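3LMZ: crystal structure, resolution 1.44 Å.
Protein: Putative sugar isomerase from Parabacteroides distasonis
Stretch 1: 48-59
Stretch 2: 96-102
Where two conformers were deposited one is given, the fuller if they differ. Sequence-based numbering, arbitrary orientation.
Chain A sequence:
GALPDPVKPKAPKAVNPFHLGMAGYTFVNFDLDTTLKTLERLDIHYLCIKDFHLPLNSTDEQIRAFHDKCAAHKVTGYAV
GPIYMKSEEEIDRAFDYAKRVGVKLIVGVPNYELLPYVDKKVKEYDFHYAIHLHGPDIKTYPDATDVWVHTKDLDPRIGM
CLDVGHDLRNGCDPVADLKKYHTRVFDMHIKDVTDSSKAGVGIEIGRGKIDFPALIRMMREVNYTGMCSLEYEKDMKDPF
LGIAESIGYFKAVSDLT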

# COMPACT_ATOMS: atom_id res chain seq x y z
N CYS A 48 10.65 16.23 3.01
CA CYS A 48 11.95 16.81 2.80
C CYS A 48 11.81 17.83 1.65
O CYS A 48 11.26 17.52 0.59
CB CYS A 48 13.00 15.76 2.49
SG CYS A 48 14.70 16.41 2.71
N ILE A 49 12.30 19.08 1.87
CA ILE A 49 11.96 20.20 1.01
C ILE A 49 12.93 20.32 -0.16
O ILE A 49 14.14 20.55 0.09
CB ILE A 49 11.99 21.53 1.83
CG1 ILE A 49 11.07 21.45 3.06
CG2 ILE A 49 11.64 22.74 0.91
CD1 ILE A 49 11.26 22.66 4.03
N LYS A 50 12.40 20.34 -1.39
CA LYS A 50 13.15 20.51 -2.62
C LYS A 50 12.95 21.89 -3.23
O LYS A 50 11.92 22.51 -3.03
CB LYS A 50 12.81 19.40 -3.63
CG LYS A 50 13.47 18.06 -3.37
CD LYS A 50 14.94 18.00 -3.51
CE LYS A 50 15.43 18.23 -4.92
NZ LYS A 50 16.88 18.00 -5.04
N ASP A 51 13.99 22.32 -3.95
CA ASP A 51 13.99 23.63 -4.57
C ASP A 51 12.85 23.85 -5.56
O ASP A 51 12.37 24.98 -5.72
CB ASP A 51 15.35 23.94 -5.21
CG ASP A 51 15.80 22.92 -6.31
OD1 ASP A 51 15.12 21.91 -6.54
OD2 ASP A 51 16.89 23.18 -6.89
N PHE A 52 12.37 22.78 -6.22
CA PHE A 52 11.21 22.91 -7.13
C PHE A 52 9.87 23.16 -6.45
O PHE A 52 8.86 23.51 -7.10
CB PHE A 52 11.18 21.73 -8.13
CG PHE A 52 11.31 20.37 -7.50
CD1 PHE A 52 10.24 19.81 -6.84
CD2 PHE A 52 12.45 19.58 -7.72
CE1 PHE A 52 10.35 18.56 -6.30
CE2 PHE A 52 12.52 18.35 -7.18
CZ PHE A 52 11.48 17.83 -6.50
N HIS A 53 9.84 22.98 -5.14
CA HIS A 53 8.73 23.39 -4.30
C HIS A 53 8.98 24.70 -3.50
O HIS A 53 8.04 25.52 -3.34
CB HIS A 53 8.34 22.26 -3.35
CG HIS A 53 7.75 21.09 -4.03
ND1 HIS A 53 7.85 19.81 -3.52
CD2 HIS A 53 7.08 20.99 -5.20
CE1 HIS A 53 7.22 18.97 -4.33
NE2 HIS A 53 6.75 19.66 -5.36
N LEU A 54 10.21 24.90 -3.04
CA LEU A 54 10.54 26.12 -2.30
C LEU A 54 11.93 26.58 -2.77
O LEU A 54 12.97 26.16 -2.20
CB LEU A 54 10.54 25.89 -0.81
CG LEU A 54 10.72 27.13 0.09
CD1 LEU A 54 9.57 28.11 -0.11
CD2 LEU A 54 10.89 26.74 1.57
N PRO A 55 11.96 27.41 -3.79
CA PRO A 55 13.25 27.87 -4.32
C PRO A 55 14.11 28.57 -3.27
O PRO A 55 13.57 29.23 -2.36
CB PRO A 55 12.87 28.81 -5.44
CG PRO A 55 11.52 28.30 -5.87
CD PRO A 55 10.85 27.91 -4.61
N LEU A 56 15.43 28.47 -3.46
CA LEU A 56 16.38 28.99 -2.50
C LEU A 56 16.26 30.52 -2.31
O LEU A 56 16.57 31.01 -1.24
CB LEU A 56 17.80 28.56 -2.82
CG LEU A 56 18.20 27.21 -2.24
CD1 LEU A 56 17.39 26.06 -2.87
CD2 LEU A 56 19.75 27.04 -2.37
N ASN A 57 15.79 31.25 -3.29
CA ASN A 57 15.67 32.69 -3.15
C ASN A 57 14.26 33.12 -2.78
O ASN A 57 13.91 34.27 -2.97
CB ASN A 57 16.21 33.38 -4.41
CG ASN A 57 17.71 33.24 -4.51
OD1 ASN A 57 18.42 33.55 -3.55
ND2 ASN A 57 18.19 32.70 -5.62
N SER A 58 13.43 32.19 -2.29
CA SER A 58 12.10 32.54 -1.85
C SER A 58 12.17 33.65 -0.80
O SER A 58 13.13 33.70 0.01
CB SER A 58 11.32 31.32 -1.33
OG SER A 58 11.13 30.36 -2.34
N THR A 59 11.20 34.55 -0.83
CA THR A 59 11.16 35.63 0.14
C THR A 59 10.73 35.14 1.51
O THR A 59 10.14 34.04 1.66
CB THR A 59 10.17 36.76 -0.30
OG1 THR A 59 8.84 36.22 -0.22
CG2 THR A 59 10.45 37.29 -1.70
N ASP A 96 22.42 29.27 4.61
CA ASP A 96 21.57 30.42 4.93
C ASP A 96 20.08 30.09 4.63
O ASP A 96 19.19 30.35 5.45
CB ASP A 96 22.04 31.67 4.19
CG ASP A 96 21.16 32.86 4.46
OD1 ASP A 96 20.93 33.20 5.63
OD2 ASP A 96 20.67 33.42 3.46
N TYR A 97 19.84 29.41 3.51
CA TYR A 97 18.48 28.97 3.17
C TYR A 97 17.90 28.05 4.26
O TYR A 97 16.80 28.28 4.77
CB TYR A 97 18.57 28.27 1.84
CG TYR A 97 17.36 27.43 1.41
CD1 TYR A 97 16.18 28.02 0.97
CD2 TYR A 97 17.50 26.06 1.26
CE1 TYR A 97 15.13 27.24 0.46
CE2 TYR A 97 16.46 25.24 0.76
CZ TYR A 97 15.30 25.82 0.35
OH TYR A 97 14.34 25.00 -0.22
N ALA A 98 18.69 27.06 4.71
CA ALA A 98 18.20 26.22 5.79
C ALA A 98 17.77 27.03 7.04
O ALA A 98 16.76 26.78 7.65
CB ALA A 98 19.18 25.16 6.15
N LYS A 99 18.60 28.00 7.37
CA LYS A 99 18.30 28.82 8.55
C LYS A 99 17.02 29.61 8.34
O LYS A 99 16.18 29.72 9.25
CB LYS A 99 19.48 29.77 8.84
CG LYS A 99 19.28 30.68 10.05
CD LYS A 99 20.56 31.39 10.47
CE LYS A 99 20.34 32.29 11.68
NZ LYS A 99 21.59 32.97 12.10
N ARG A 100 16.88 30.18 7.15
CA ARG A 100 15.69 30.98 6.82
C ARG A 100 14.40 30.12 6.83
O ARG A 100 13.34 30.59 7.16
CB ARG A 100 15.84 31.64 5.46
CG ARG A 100 16.90 32.74 5.44
CD ARG A 100 17.08 33.44 4.08
NE ARG A 100 15.89 34.18 3.72
CZ ARG A 100 15.12 33.97 2.64
NH1 ARG A 100 15.48 33.09 1.68
NH2 ARG A 100 14.03 34.70 2.51
N VAL A 101 14.53 28.86 6.44
CA VAL A 101 13.40 27.92 6.32
C VAL A 101 13.12 27.32 7.70
O VAL A 101 12.06 26.75 7.92
CB VAL A 101 13.70 26.82 5.24
CG1 VAL A 101 12.64 25.73 5.19
CG2 VAL A 101 13.76 27.47 3.86
N GLY A 102 14.05 27.44 8.66
CA GLY A 102 13.85 26.97 10.03
C GLY A 102 14.11 25.50 10.26
O GLY A 102 13.52 24.91 11.15
O HOH W 1 15.63 22.56 -0.98
O HOH W 2 17.76 31.53 1.14

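Contact between the strand end and following loop of stretch 1 (48-59) and the last turns of a helix in stretch 2 (96-102), two segments that bury 404 Å² between them. The helix presents Y97, R100 and V101 to stretch 1; their CA-to-CB bonds all point toward it, whereas A98 and K99 are out of reach. Along stretch 1, C48 makes no contact, and the interaction begins at I49, the last strand residue, whose CA-to-CB bond points toward the helix. I49 CD1 packs 3.6 Å from V101 CG1, and I49 CG2 lies 3.7 Å from Y97 OH, so one buried side chain touches both an apolar helix residue and the polar tip of a tyrosine. The backbone of I49 also reaches that tip through water 1, which donates to I49 O at 2.7 Å and to Y97 OH at 2.9 Å. The CA-to-CB bond of K50 points away, but its carbonyl organises the loop: K50 O accepts from H53 N at 3.0 Å and from L54 N at 2.9 Å. D51, F52 and H53 make no contact with the helix as the chain rounds this bend. L54 brings it back. L54 CD2 meets V101 CG2 at 3.7 Å, extending the apolar patch begun by I49, while the L54 carbonyl is the acceptor for the tyrosine: Y97 OH donates to L54 O at 2.7 Å. With the hydroxyl giving its proton to L54 and accepting from water 1, the buried end of Y97 is satisfied in both roles. P55 opens a type I turn that closes at S58. P55 O accepts from S58 N at 3.0 Å and from S58 OG at 2.7 Å, so backbone and side chain of the same serine brace the turn; P55 O also lies 3.8 Å from CE1 of Y97. Within this turn lies the closest CA pair across the contact, L56 CA and Y97 CA, 6.0 Å apart. The CA-to-CB bond of L56 points sideways, and its side chain covers one face of the tyrosine ring: L56 CG sits 3.7 Å from the centroid of the Y97 ring and only 9° off the ring normal, a CH-pi contact centred almost directly over the ring. Stretch 1 covers 121 Å² of Y97, the largest area for any residue in the contact. L56 O is linked to the next helix turn by water 2, which donates to L56 O at 2.7 Å and accepts from R100 NH1 at 2.8 Å. The CA-to-CB bond of N57 points away. At S58 the arginine binds directly: R100 NH1 and R100 NH2 donate to S58 O at 2.9 and 2.8 Å. Both nitrogens converge on one carbonyl near the guanidinium plane, an in-plane fork with N-H...O angles of 141° and 148°. T59 ends the stretch at a helix N-cap; its CA-to-CB bond points away from stretch 2, and T59 C lies 3.5 Å from R100 NH2.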